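PDB 3OQP: putative isochorismatase from Burkholderia xenovorans, which probably acts as a hydrolase of the isochorismatase family, related to the nicotinamidases, although its natural substrate is not established. Local coordinates for residues 12-18 with 115-119; 51-57 with 84-90; 92-96 with 125-130. One frame throughout, in Å; residues are numbered along the deposited sequence. Where two conformers were deposited one is given.

Contact 1. Residues 12-18 with 115-119; sequences IDVQNEY and TGYMT
Tyr117, Tyr18 and Ile12 bury the most surface here. Ile12 ends its strand beside the end of strand 111-115, in a parallel bridge with Gly116 (CA to CA 4.4 Å). Ile12 N donates to Thr115 O at 2.9 Å, and Tyr117 N donates to Ile12 O at 2.8 Å. Segment 115-119 turns a corner at Gly116, with phi/psi 100/-165. A side chain there would clash with Ile12 O, so glycine fits both the angles and the packing. Val14, the centre of an inverse gamma turn, lays CG2 3.7 Å from Gly116 CA. The chain then takes helical angles at 16-18 and swings Tyr18 back toward the other segment. Both tyrosines are m at chi1. Tyr117 CB sits over the Tyr18 ring face, 3.8 Å from its centroid, as a CH-pi contact; the rings meet obliquely, with planes at 56°. Tyr117 OH bonds to Ser33. A cis peptide precedes Met118, a selenomethionine whose CG lies 3.4 Å from Tyr18 CE1. Asp13 carries a salt bridge to Lys89, and Met118 N bonds to the sulfinylated cysteine at 122. The arrangement is consistent with the Asp-Lys-Cys catalytic site of the isochorismatase family, which has a cis peptide shortly before the cysteine.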
loop_
_atom_site.group_PDB
_atom_site.type_symbol
_atom_site.label_atom_id
_atom_site.label_comp_id
_atom_site.label_asym_id
_atom_site.label_seq_id
_atom_site.Cartn_x
_atom_site.Cartn_y
_atom_site.Cartn_z
ATOM N N ILE A 12 10.982 3.334 -11.307
ATOM C CA ILE A 12 9.624 3.854 -11.419
ATOM C C ILE A 12 9.613 5.363 -11.377
ATOM O O ILE A 12 10.010 6.009 -10.385
ATOM C CB ILE A 12 8.718 3.294 -10.290
ATOM C CG1 ILE A 12 8.659 1.756 -10.398
ATOM C CG2 ILE A 12 7.328 3.882 -10.431
ATOM C CD1 ILE A 12 7.807 1.068 -9.348
ATOM N N ASP A 13 9.146 5.947 -12.472
ATOM C CA ASP A 13 8.790 7.369 -12.551
ATOM C C ASP A 13 9.896 8.309 -12.083
ATOM O O ASP A 13 9.632 9.299 -11.380
ATOM C CB ASP A 13 7.494 7.667 -11.822
ATOM C CG ASP A 13 6.301 6.873 -12.351
ATOM O OD1 ASP A 13 6.416 6.131 -13.348
ATOM O OD2 ASP A 13 5.194 6.993 -11.730
ATOM N N VAL A 14 11.119 8.081 -12.560
ATOM C CA VAL A 14 12.228 8.941 -12.259
ATOM C C VAL A 14 12.263 10.077 -13.250
ATOM O O VAL A 14 13.032 10.084 -14.217
ATOM C CB VAL A 14 13.551 8.112 -12.053
ATOM C CG1 VAL A 14 14.753 9.080 -11.764
ATOM C CG2 VAL A 14 13.437 7.032 -10.945
ATOM N N GLN A 15 11.375 11.020 -12.951
ATOM C CA GLN A 15 11.014 12.127 -13.810
ATOM C C GLN A 15 11.265 13.460 -13.172
ATOM O O GLN A 15 11.370 13.592 -11.928
ATOM C CB GLN A 15 9.530 11.953 -14.136
ATOM C CG GLN A 15 9.243 10.790 -15.104
ATOM C CD GLN A 15 7.788 10.378 -15.178
ATOM O OE1 GLN A 15 7.340 9.444 -14.511
ATOM N NE2 GLN A 15 7.027 11.080 -16.005
ATOM N N ASN A 16 11.459 14.494 -14.006
ATOM C CA ASN A 16 11.874 15.788 -13.522
ATOM C C ASN A 16 10.924 16.430 -12.549
ATOM O O ASN A 16 11.396 17.188 -11.674
ATOM C CB ASN A 16 12.075 16.753 -14.697
ATOM C CG ASN A 16 13.256 16.390 -15.556
ATOM O OD1 ASN A 16 14.257 15.889 -15.035
ATOM N ND2 ASN A 16 13.158 16.654 -16.873
ATOM N N GLU A 17 9.641 16.091 -12.566
ATOM C CA GLU A 17 8.644 16.644 -11.688
ATOM C C GLU A 17 9.053 16.482 -10.237
ATOM O O GLU A 17 8.748 17.331 -9.388
ATOM C CB GLU A 17 7.273 15.955 -11.873
ATOM C CG GLU A 17 6.128 16.744 -11.403
ATOM C CD GLU A 17 5.872 17.922 -12.362
ATOM O OE1 GLU A 17 5.245 17.704 -13.456
ATOM O OE2 GLU A 17 6.298 19.060 -12.013
ATOM N N TYR A 18 9.685 15.331 -9.930
ATOM C CA TYR A 18 10.126 14.983 -8.610
ATOM C C TYR A 18 11.410 15.691 -8.139
ATOM O O TYR A 18 11.765 15.654 -6.936
ATOM C CB TYR A 18 10.353 13.470 -8.484
ATOM C CG TYR A 18 9.066 12.674 -8.475
ATOM C CD1 TYR A 18 8.114 12.891 -7.509
ATOM C CD2 TYR A 18 8.791 11.707 -9.469
ATOM C CE1 TYR A 18 6.922 12.155 -7.470
ATOM C CE2 TYR A 18 7.637 10.907 -9.368
ATOM C CZ TYR A 18 6.680 11.190 -8.423
ATOM O OH TYR A 18 5.542 10.431 -8.329
ATOM N N THR A 115 12.920 0.509 -7.405
ATOM C CA THR A 115 13.516 1.806 -7.171
ATOM C C THR A 115 12.588 2.865 -7.827
ATOM O O THR A 115 11.707 2.542 -8.659
ATOM C CB THR A 115 14.936 1.910 -7.793
ATOM O OG1 THR A 115 14.837 1.810 -9.229
ATOM C CG2 THR A 115 15.869 0.873 -7.182
ATOM N N GLY A 116 12.830 4.091 -7.473
ATOM C CA GLY A 116 12.104 5.208 -8.006
ATOM C C GLY A 116 11.026 5.695 -7.042
ATOM O O GLY A 116 11.064 5.420 -5.848
ATOM N N TYR A 117 10.127 6.494 -7.585
ATOM C CA TYR A 117 9.232 7.327 -6.810
ATOM C C TYR A 117 7.775 7.152 -7.207
ATOM O O TYR A 117 7.465 6.877 -8.361
ATOM C CB TYR A 117 9.585 8.812 -7.050
ATOM C CG TYR A 117 11.065 9.151 -6.890
ATOM C CD1 TYR A 117 11.748 8.924 -5.712
ATOM C CD2 TYR A 117 11.788 9.623 -7.970
ATOM C CE1 TYR A 117 13.128 9.220 -5.622
ATOM C CE2 TYR A 117 13.136 9.963 -7.882
ATOM C CZ TYR A 117 13.817 9.745 -6.695
ATOM O OH TYR A 117 15.182 10.027 -6.671
HETATM N N MSE A 118 6.828 7.414 -6.294
HETATM C CA MSE A 118 7.062 7.645 -4.882
HETATM C C MSE A 118 6.899 6.339 -4.111
HETATM O O MSE A 118 6.092 5.477 -4.437
HETATM C CB MSE A 118 6.080 8.603 -4.281
HETATM C CG MSE A 118 6.212 9.953 -4.938
HETATM SE SE MSE A 118 4.861 11.323 -4.327
HETATM C CE MSE A 118 3.447 10.656 -5.255
ATOM N N THR A 119 7.617 6.226 -2.998
ATOM C CA THR A 119 7.595 5.090 -2.020
ATOM C C THR A 119 6.144 4.606 -1.772
ATOM O O THR A 119 5.804 3.430 -1.917
ATOM C CB THR A 119 8.230 5.457 -0.702
ATOM O OG1 THR A 119 9.610 5.648 -0.974
ATOM C CG2 THR A 119 7.996 4.365 0.292
#

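Contact 2. Residues 51-57 with 84-90; sequences VVIVQNF and DHYVEKS
Strands 51-56 and 85-89, with helix 76-79 between them in sequence, form a beta-alpha-beta unit. They run parallel from Val52-His85 to Asn56-Lys89, paired CA atoms 4.6-4.9 Å apart. Their axes approach to 4.6 Å and cross at -21°. At Val51, N donates to Asp84 OD2 (2.9 Å), while O accepts from Asp84 N (2.8 Å) and His85 N (3.2 Å). Val52 faces the side of His85 and Val87, with CG1 4.2 Å from Val87 CG2. Ile53 N donates to His85 O and Ile53 O accepts from Val87 N, both at 2.9 Å. Val54 CG1 touches Lys89 CD at 3.6 Å. Gln55 N donates to Val87 O (3.0 Å), and Gln55 O accepts from Lys89 N (2.9 Å). On the Ile53 side, Tyr86 OH donates to Gln55 OE1 at 2.6 Å, both t at chi1. Asn56 OD1 lies 3.0 Å from its donor Lys89 NZ, which also binds Leu91 O and Asp13. Phe57 N donates to Lys89 O, and Phe57 O accepts from Ser90 OG, both at 2.9 Å. Strand 85-89 edges the sheet. Strand 51-56 also pairs with strand 7-12; helix 30-47 packs on Val51 and Ile53, and helix 100-105 covers Val52.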
loop_
_atom_site.group_PDB
_atom_site.type_symbol
_atom_site.label_atom_id
_atom_site.label_comp_id
_atom_site.label_asym_id
_atom_site.label_seq_id
_atom_site.Cartn_x
_atom_site.Cartn_y
_atom_site.Cartn_z
ATOM N N VAL A 51 16.729 -4.195 -16.822
ATOM C CA VAL A 51 16.353 -2.920 -16.309
ATOM C C VAL A 51 15.112 -2.433 -17.027
ATOM O O VAL A 51 15.064 -2.339 -18.292
ATOM C CB VAL A 51 17.488 -1.904 -16.518
ATOM C CG1 VAL A 51 17.031 -0.464 -16.101
ATOM C CG2 VAL A 51 18.722 -2.341 -15.720
ATOM N N VAL A 52 14.039 -2.140 -16.292
ATOM C CA VAL A 52 12.739 -1.701 -16.844
ATOM C C VAL A 52 12.474 -0.286 -16.390
ATOM O O VAL A 52 12.539 -0.024 -15.167
ATOM C CB VAL A 52 11.587 -2.586 -16.302
ATOM C CG1 VAL A 52 10.225 -2.100 -16.848
ATOM C CG2 VAL A 52 11.850 -4.066 -16.577
ATOM N N ILE A 53 12.283 0.647 -17.305
ATOM C CA ILE A 53 11.953 2.015 -17.002
ATOM C C ILE A 53 10.440 2.214 -17.119
ATOM O O ILE A 53 9.820 1.815 -18.094
ATOM C CB ILE A 53 12.664 2.957 -18.009
ATOM C CG1 ILE A 53 14.176 2.796 -17.946
ATOM C CG2 ILE A 53 12.243 4.427 -17.845
ATOM C CD1 ILE A 53 14.782 2.950 -16.617
ATOM N N VAL A 54 9.867 2.906 -16.139
ATOM C CA VAL A 54 8.441 3.249 -16.091
ATOM C C VAL A 54 8.354 4.775 -16.146
ATOM O O VAL A 54 9.071 5.444 -15.371
ATOM C CB VAL A 54 7.774 2.723 -14.837
ATOM C CG1 VAL A 54 6.276 3.075 -14.829
ATOM C CG2 VAL A 54 8.039 1.191 -14.692
ATOM N N GLN A 55 7.456 5.301 -16.983
ATOM C CA GLN A 55 7.209 6.728 -17.085
ATOM C C GLN A 55 5.712 6.959 -16.901
ATOM O O GLN A 55 4.894 6.347 -17.618
ATOM C CB GLN A 55 7.724 7.234 -18.436
ATOM C CG GLN A 55 7.659 8.739 -18.615
ATOM C CD GLN A 55 8.318 9.221 -19.917
ATOM O OE1 GLN A 55 8.586 8.438 -20.827
ATOM N NE2 GLN A 55 8.701 10.484 -19.933
ATOM N N ASN A 56 5.364 7.912 -16.048
ATOM C CA ASN A 56 3.997 8.207 -15.675
ATOM C C ASN A 56 3.539 9.476 -16.421
ATOM O O ASN A 56 4.221 10.504 -16.327
ATOM C CB ASN A 56 3.892 8.418 -14.166
ATOM C CG ASN A 56 2.496 8.679 -13.695
ATOM O OD1 ASN A 56 1.759 7.723 -13.453
ATOM N ND2 ASN A 56 2.094 9.981 -13.582
ATOM N N PHE A 57 2.414 9.409 -17.135
ATOM C CA PHE A 57 1.872 10.590 -17.747
ATOM C C PHE A 57 0.464 10.905 -17.284
ATOM O O PHE A 57 -0.360 10.020 -17.091
ATOM C CB PHE A 57 1.807 10.378 -19.256
ATOM C CG PHE A 57 3.141 10.375 -19.928
ATOM C CD1 PHE A 57 3.894 11.544 -20.038
ATOM C CD2 PHE A 57 3.599 9.239 -20.559
ATOM C CE1 PHE A 57 5.106 11.544 -20.709
ATOM C CE2 PHE A 57 4.827 9.247 -21.242
ATOM C CZ PHE A 57 5.560 10.395 -21.297
ATOM N N ASP A 84 16.420 -2.170 -20.775
ATOM C CA ASP A 84 15.923 -3.329 -21.544
ATOM C C ASP A 84 14.462 -3.335 -21.856
ATOM O O ASP A 84 14.036 -4.034 -22.791
ATOM C CB ASP A 84 16.250 -4.573 -20.764
ATOM C CG ASP A 84 17.733 -4.648 -20.482
ATOM O OD1 ASP A 84 18.520 -4.801 -21.416
ATOM O OD2 ASP A 84 18.202 -4.598 -19.318
ATOM N N HIS A 85 13.683 -2.545 -21.137
ATOM C CA HIS A 85 12.245 -2.419 -21.400
ATOM C C HIS A 85 11.750 -1.074 -20.880
ATOM O O HIS A 85 12.377 -0.456 -20.020
ATOM C CB HIS A 85 11.489 -3.540 -20.725
ATOM C CG HIS A 85 10.070 -3.674 -21.157
ATOM N ND1 HIS A 85 9.694 -3.802 -22.474
ATOM C CD2 HIS A 85 8.943 -3.778 -20.420
ATOM C CE1 HIS A 85 8.376 -3.922 -22.525
ATOM N NE2 HIS A 85 7.898 -3.931 -21.287
ATOM N N TYR A 86 10.634 -0.627 -21.448
ATOM C CA TYR A 86 9.933 0.615 -21.158
ATOM C C TYR A 86 8.447 0.376 -21.035
ATOM O O TYR A 86 7.891 -0.373 -21.814
ATOM C CB TYR A 86 10.224 1.653 -22.227
ATOM C CG TYR A 86 9.432 2.927 -22.080
ATOM C CD1 TYR A 86 8.183 3.027 -22.684
ATOM C CD2 TYR A 86 9.902 4.007 -21.338
ATOM C CE1 TYR A 86 7.457 4.225 -22.582
ATOM C CE2 TYR A 86 9.194 5.175 -21.259
ATOM C CZ TYR A 86 7.951 5.277 -21.829
ATOM O OH TYR A 86 7.211 6.427 -21.761
ATOM N N VAL A 87 7.818 0.973 -20.031
ATOM C CA VAL A 87 6.392 0.892 -19.729
ATOM C C VAL A 87 5.897 2.308 -19.408
ATOM O O VAL A 87 6.487 2.951 -18.534
ATOM C CB VAL A 87 6.089 0.015 -18.518
ATOM C CG1 VAL A 87 4.587 0.059 -18.204
ATOM C CG2 VAL A 87 6.546 -1.427 -18.776
ATOM N N GLU A 88 4.911 2.819 -20.169
ATOM C CA GLU A 88 4.221 4.035 -19.746
ATOM C C GLU A 88 2.959 3.678 -18.965
ATOM O O GLU A 88 2.284 2.720 -19.269
ATOM C CB GLU A 88 3.874 4.977 -20.917
ATOM C CG GLU A 88 2.689 4.486 -21.767
ATOM C CD GLU A 88 2.202 5.534 -22.737
ATOM O OE1 GLU A 88 3.005 5.986 -23.568
ATOM O OE2 GLU A 88 1.019 5.912 -22.641
ATOM N N LYS A 89 2.642 4.475 -17.948
ATOM C CA LYS A 89 1.452 4.279 -17.115
ATOM C C LYS A 89 0.796 5.633 -16.795
ATOM O O LYS A 89 1.428 6.683 -16.914
ATOM C CB LYS A 89 1.762 3.510 -15.817
ATOM C CG LYS A 89 2.613 4.303 -14.849
ATOM C CD LYS A 89 2.957 3.480 -13.612
ATOM C CE LYS A 89 3.663 4.294 -12.571
ATOM N NZ LYS A 89 2.813 5.329 -11.945
ATOM N N SER A 90 -0.462 5.546 -16.375
ATOM C CA SER A 90 -1.294 6.652 -15.923
ATOM C C SER A 90 -2.062 6.301 -14.637
ATOM O O SER A 90 -3.077 6.928 -14.322
ATOM C CB SER A 90 -2.273 7.015 -17.047
ATOM O OG SER A 90 -1.566 7.608 -18.088
#

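Contact 3. Residues 92-96 with 125-130; sequences PSAFT and STINHA
This buried contact lies at the dimer interface, beside the probable active site. It joins the loop after strand 85-89 to the helix that follows the modified cysteine. The loop residues 92-96 form no regular helix or strand, while 125-130 is part of helix 124-132. The backbones come closest at Ser93 and Thr126, with CA atoms 4.3 Å apart. Ser93, t at chi1, makes an ST turn: its OG accepts from Phe95 N at 3.0 Å. Ser93 OG is also hydrogen-bonded to His129 ND1 at 2.6 Å, and His129 reaches it with chi1 near m. One residue on, Ala94 N donates to Thr126 OG1 at 3.0 Å and 168°. Pro92 CB rests 3.3 Å from Ser125 OG. Phe95, m at chi1, points toward the helix. Phe95 CE2 is 3.8 Å from Ala130 CB and 3.7 Å from Thr126 CG2, and the Phe95 ring edge meets Thr126 O. Phe95 CD2 is 3.7 Å from His129 CB. Thr96 OG1 lies 3.1 Å from His129 CE1. The second subunit continues the polar network. Its Asn128 bonds to Ser125 OG, its His132 bonds to Ser93 N, and its His129 and His132 meet the ring of His129. The chemistry implies two roles for Thr126. Its OG1 accepts from Ala94 N and can give its own proton to the carbonyl O of residue 122. One hydroxyl thus ties the loop to the first turn of the helix, next to the sulfinylated cysteine.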
loop_
_atom_site.group_PDB
_atom_site.type_symbol
_atom_site.label_atom_id
_atom_site.label_comp_id
_atom_site.label_asym_id
_atom_site.label_seq_id
_atom_site.Cartn_x
_atom_site.Cartn_y
_atom_site.Cartn_z
ATOM N N PRO A 92 -1.146 4.459 -10.475
ATOM C CA PRO A 92 -0.011 4.182 -9.602
ATOM C C PRO A 92 0.762 2.905 -9.921
ATOM O O PRO A 92 1.990 2.945 -10.079
ATOM C CB PRO A 92 -0.643 4.183 -8.194
ATOM C CG PRO A 92 -1.849 5.104 -8.391
ATOM C CD PRO A 92 -2.374 4.809 -9.741
ATOM N N SER A 93 0.043 1.813 -10.161
ATOM C CA SER A 93 0.709 0.550 -10.420
ATOM C C SER A 93 1.204 0.441 -11.883
ATOM O O SER A 93 0.491 0.735 -12.838
ATOM C CB SER A 93 -0.235 -0.611 -10.207
ATOM O OG SER A 93 0.393 -1.825 -10.631
ATOM N N ALA A 94 2.451 0.005 -12.045
ATOM C CA ALA A 94 3.085 -0.237 -13.325
ATOM C C ALA A 94 2.568 -1.517 -13.984
ATOM O O ALA A 94 2.822 -1.719 -15.173
ATOM C CB ALA A 94 4.589 -0.320 -13.170
ATOM N N PHE A 95 1.758 -2.315 -13.288
ATOM C CA PHE A 95 1.198 -3.530 -13.880
ATOM C C PHE A 95 -0.129 -3.363 -14.580
ATOM O O PHE A 95 -0.361 -4.050 -15.555
ATOM C CB PHE A 95 1.005 -4.584 -12.774
ATOM C CG PHE A 95 2.283 -5.260 -12.294
ATOM C CD1 PHE A 95 2.813 -6.315 -13.002
ATOM C CD2 PHE A 95 2.941 -4.832 -11.175
ATOM C CE1 PHE A 95 3.963 -6.957 -12.593
ATOM C CE2 PHE A 95 4.126 -5.463 -10.736
ATOM C CZ PHE A 95 4.619 -6.520 -11.420
ATOM N N THR A 96 -1.004 -2.554 -14.024
ATOM C CA THR A 96 -2.396 -2.546 -14.500
ATOM C C THR A 96 -2.561 -2.148 -15.942
ATOM O O THR A 96 -2.274 -1.053 -16.326
ATOM C CB THR A 96 -3.295 -1.662 -13.635
ATOM O OG1 THR A 96 -3.121 -2.044 -12.266
ATOM C CG2 THR A 96 -4.779 -1.684 -14.050
ATOM N N SER A 125 2.049 0.581 -4.818
ATOM C CA SER A 125 1.014 -0.023 -5.655
ATOM C C SER A 125 1.575 -1.138 -6.513
ATOM O O SER A 125 0.984 -2.229 -6.633
ATOM C CB SER A 125 0.357 1.063 -6.497
ATOM O OG SER A 125 -0.410 1.959 -5.711
ATOM N N THR A 126 2.713 -0.868 -7.123
ATOM C CA THR A 126 3.368 -1.804 -7.986
ATOM C C THR A 126 3.777 -3.044 -7.183
ATOM O O THR A 126 3.560 -4.210 -7.633
ATOM C CB THR A 126 4.575 -1.173 -8.683
ATOM O OG1 THR A 126 4.113 -0.083 -9.504
ATOM C CG2 THR A 126 5.339 -2.137 -9.555
ATOM N N ILE A 127 4.341 -2.841 -5.983
ATOM C CA ILE A 127 4.717 -3.936 -5.106
ATOM C C ILE A 127 3.504 -4.775 -4.683
ATOM O O ILE A 127 3.575 -6.013 -4.679
ATOM C CB ILE A 127 5.423 -3.371 -3.869
ATOM C CG1 ILE A 127 6.779 -2.805 -4.334
ATOM C CG2 ILE A 127 5.568 -4.426 -2.768
ATOM C CD1 ILE A 127 7.508 -1.997 -3.218
ATOM N N ASN A 128 2.379 -4.137 -4.359
ATOM C CA ASN A 128 1.187 -4.851 -3.923
ATOM C C ASN A 128 0.730 -5.813 -5.011
ATOM O O ASN A 128 0.446 -6.992 -4.734
ATOM C CB ASN A 128 0.030 -3.881 -3.607
ATOM C CG ASN A 128 -1.237 -4.618 -3.129
ATOM O OD1 ASN A 128 -1.118 -5.305 -2.168
ATOM N ND2 ASN A 128 -2.425 -4.496 -3.819
ATOM N N HIS A 129 0.717 -5.350 -6.261
ATOM C CA HIS A 129 0.346 -6.202 -7.375
ATOM C C HIS A 129 1.353 -7.345 -7.514
ATOM O O HIS A 129 0.975 -8.509 -7.693
ATOM C CB HIS A 129 0.229 -5.391 -8.662
ATOM C CG HIS A 129 -1.094 -4.722 -8.823
ATOM N ND1 HIS A 129 -1.233 -3.485 -9.421
ATOM C CD2 HIS A 129 -2.349 -5.162 -8.572
ATOM C CE1 HIS A 129 -2.514 -3.176 -9.467
ATOM N NE2 HIS A 129 -3.218 -4.175 -8.977
ATOM N N ALA A 130 2.636 -7.008 -7.499
ATOM C CA ALA A 130 3.671 -8.042 -7.642
ATOM C C ALA A 130 3.564 -9.160 -6.626
ATOM O O ALA A 130 3.589 -10.343 -6.995
ATOM C CB ALA A 130 5.097 -7.426 -7.588
#

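Contact 1 opens first, at 12-18, where strand 7-12 ends. The chain then builds helix 30-47 and strand 51-56, and 84-90 closes contact 2 within the span of contact 1. Soon after, 92-96 opens contact 3. Segment 115-119 closes contact 1, and 125-130 closes contact 3, so these two cross. Contact 2 precedes contact 3 in series. Contact 1 joins the two central strand ends, contact 2 joins the edge strand to its neighbour, and contact 3 fixes the following loop to helix 124-132. Asp13 OD2 and Lys89 NZ, 2.9 Å apart, link contacts 1 and 2. Lys89 CD packs 3.7 Å from Ala94 CA of contact 3.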